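Local coordinates for protein A52 (Vaccinia virus, PDB 2VVW) that adopts a Bcl-2-like fold and engages host TRAF6 and IRAK2 to inhibit NF-kappaB signalling and suppress the innate immune response, at the interface of chains A and B. Sequence-based numbering; all coordinates share one arbitrary frame. Chains: chain A/B, Protein A52.

The interface of chains A and B. Residues chain A 8, 10, 31; chain B 34, 119-120, 122-123.
The N-terminal loop of chain A, with A:Asp8 and A:Leu10, and its helix 21-35, with A:Tyr31, meet the 3-10 turn 119-121 of chain B, the start of its helix 122-132 and the end of its helix 21-35. The patch illustrates how one carboxylate oxygen can link groups of both subunits through a relay. B:Trp122 NE1 donates to the phenol oxygen A:Tyr31 OH at 2.9 Å, a fairly straight bond (151° at H) tilted modestly from the indole plane. A:Tyr31 OH in turn donates to A:Asp8 OD1 at 2.6 Å, on the syn side and close to the carboxylate plane. The ammonium B:Lys123 NZ reaches A:Asp8 OD1 from the anti side, forming a salt bridge of 2.6 Å. Bends at chi2 (-71°) and chi4 (65°) of the lysine turn its end toward the acid, while its CD lies over one face of the indole. Two donors thus grip OD1, and the nearby ammonium would probably help keep the carboxylate charged. A:Asp8 OD2 accepts a bond from the backbone N of A:Leu10 at 3.1 Å from above the carboxylate plane, which probably restrains the group's rotation. B:Ser120 contributes its CB, 3.4 Å from A:Asp8 OD2. Beside this polar chain, A:Leu10 CD2 rests over the rim of one tyrosine face, and B:Leu34 CD2 meets A:Tyr31 CE1 at 3.9 Å, the two side chains roughly perpendicular. The twofold axis repeats the patch with the chains exchanged. Within the all-helical Bcl-2-like fold, the site joins the N-terminal loop and first long helix of one subunit to the end of helix 21-35 and the region following helix 96-115 of the other.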
loop_
_atom_site.group_PDB
_atom_site.type_symbol
_atom_site.label_atom_id
_atom_site.label_comp_id
_atom_site.label_asym_id
_atom_site.label_seq_id
_atom_site.Cartn_x
_atom_site.Cartn_y
_atom_site.Cartn_z
ATOM N N ASP A 8 9.163 0.041 -7.440
ATOM C CA ASP A 8 7.800 -0.421 -7.258
ATOM C C ASP A 8 7.685 -1.775 -7.935
ATOM O O ASP A 8 8.269 -1.960 -9.000
ATOM C CB ASP A 8 6.826 0.548 -7.895
ATOM C CG ASP A 8 5.408 0.182 -7.597
ATOM O OD1 ASP A 8 4.945 0.509 -6.476
ATOM O OD2 ASP A 8 4.771 -0.467 -8.458
ATOM N N LEU A 10 4.739 -3.540 -8.872
ATOM C CA LEU A 10 3.519 -3.853 -9.629
ATOM C C LEU A 10 3.809 -4.308 -11.056
ATOM O O LEU A 10 3.290 -5.338 -11.499
ATOM C CB LEU A 10 2.590 -2.652 -9.664
ATOM C CG LEU A 10 1.218 -2.844 -10.316
ATOM C CD1 LEU A 10 0.489 -4.078 -9.800
ATOM C CD2 LEU A 10 0.403 -1.591 -10.092
ATOM N N TYR A 31 -1.336 -4.524 -3.530
ATOM C CA TYR A 31 -1.895 -4.231 -4.852
ATOM C C TYR A 31 -3.040 -5.181 -5.239
ATOM O O TYR A 31 -4.062 -4.747 -5.810
ATOM C CB TYR A 31 -0.799 -4.245 -5.917
ATOM C CG TYR A 31 0.051 -2.991 -5.982
ATOM C CD1 TYR A 31 -0.519 -1.754 -6.285
ATOM C CD2 TYR A 31 1.442 -3.041 -5.771
ATOM C CE1 TYR A 31 0.242 -0.589 -6.352
ATOM C CE2 TYR A 31 2.228 -1.860 -5.858
ATOM C CZ TYR A 31 1.619 -0.649 -6.131
ATOM O OH TYR A 31 2.362 0.500 -6.242
ATOM N N LEU B 34 -4.882 4.405 -4.341
ATOM C CA LEU B 34 -5.311 3.120 -4.932
ATOM C C LEU B 34 -6.821 2.908 -4.890
ATOM O O LEU B 34 -7.377 2.315 -5.815
ATOM C CB LEU B 34 -4.591 1.950 -4.264
ATOM C CG LEU B 34 -3.050 2.051 -4.295
ATOM C CD1 LEU B 34 -2.411 0.858 -3.573
ATOM C CD2 LEU B 34 -2.518 2.165 -5.725
ATOM N N PHE B 119 -1.466 3.550 -11.333
ATOM C CA PHE B 119 -1.602 3.272 -9.906
ATOM C C PHE B 119 -0.295 3.378 -9.141
ATOM O O PHE B 119 -0.261 3.938 -8.038
ATOM C CB PHE B 119 -2.261 1.914 -9.698
ATOM C CG PHE B 119 -3.711 1.889 -10.104
ATOM C CD1 PHE B 119 -4.643 2.673 -9.437
ATOM C CD2 PHE B 119 -4.147 1.083 -11.146
ATOM C CE1 PHE B 119 -5.990 2.651 -9.800
ATOM C CE2 PHE B 119 -5.503 1.064 -11.514
ATOM C CZ PHE B 119 -6.414 1.848 -10.837
ATOM N N SER B 120 0.790 2.906 -9.744
ATOM C CA SER B 120 2.098 2.911 -9.088
ATOM C C SER B 120 2.689 4.300 -8.825
ATOM O O SER B 120 3.656 4.408 -8.062
ATOM C CB SER B 120 3.089 2.096 -9.907
ATOM O OG SER B 120 3.347 2.718 -11.142
ATOM N N TRP B 122 1.523 6.701 -7.109
ATOM C CA TRP B 122 1.347 7.134 -5.728
ATOM C C TRP B 122 2.686 7.169 -4.956
ATOM O O TRP B 122 2.849 7.959 -4.037
ATOM C CB TRP B 122 0.317 6.251 -5.017
ATOM C CG TRP B 122 0.801 4.924 -4.611
ATOM C CD1 TRP B 122 0.851 3.788 -5.357
ATOM C CD2 TRP B 122 1.302 4.582 -3.327
ATOM N NE1 TRP B 122 1.367 2.755 -4.622
ATOM C CE2 TRP B 122 1.646 3.214 -3.363
ATOM C CE3 TRP B 122 1.511 5.304 -2.154
ATOM C CZ2 TRP B 122 2.187 2.555 -2.264
ATOM C CZ3 TRP B 122 2.039 4.652 -1.066
ATOM C CH2 TRP B 122 2.370 3.285 -1.125
ATOM N N LYS B 123 3.644 6.337 -5.362
ATOM C CA LYS B 123 4.972 6.302 -4.737
ATOM C C LYS B 123 5.687 7.649 -4.818
ATOM O O LYS B 123 6.455 7.997 -3.921
ATOM C CB LYS B 123 5.833 5.211 -5.395
ATOM C CG LYS B 123 5.329 3.782 -5.168
ATOM C CD LYS B 123 5.538 3.344 -3.719
ATOM C CE LYS B 123 5.284 1.862 -3.538
ATOM N NZ LYS B 123 6.294 1.038 -4.287
#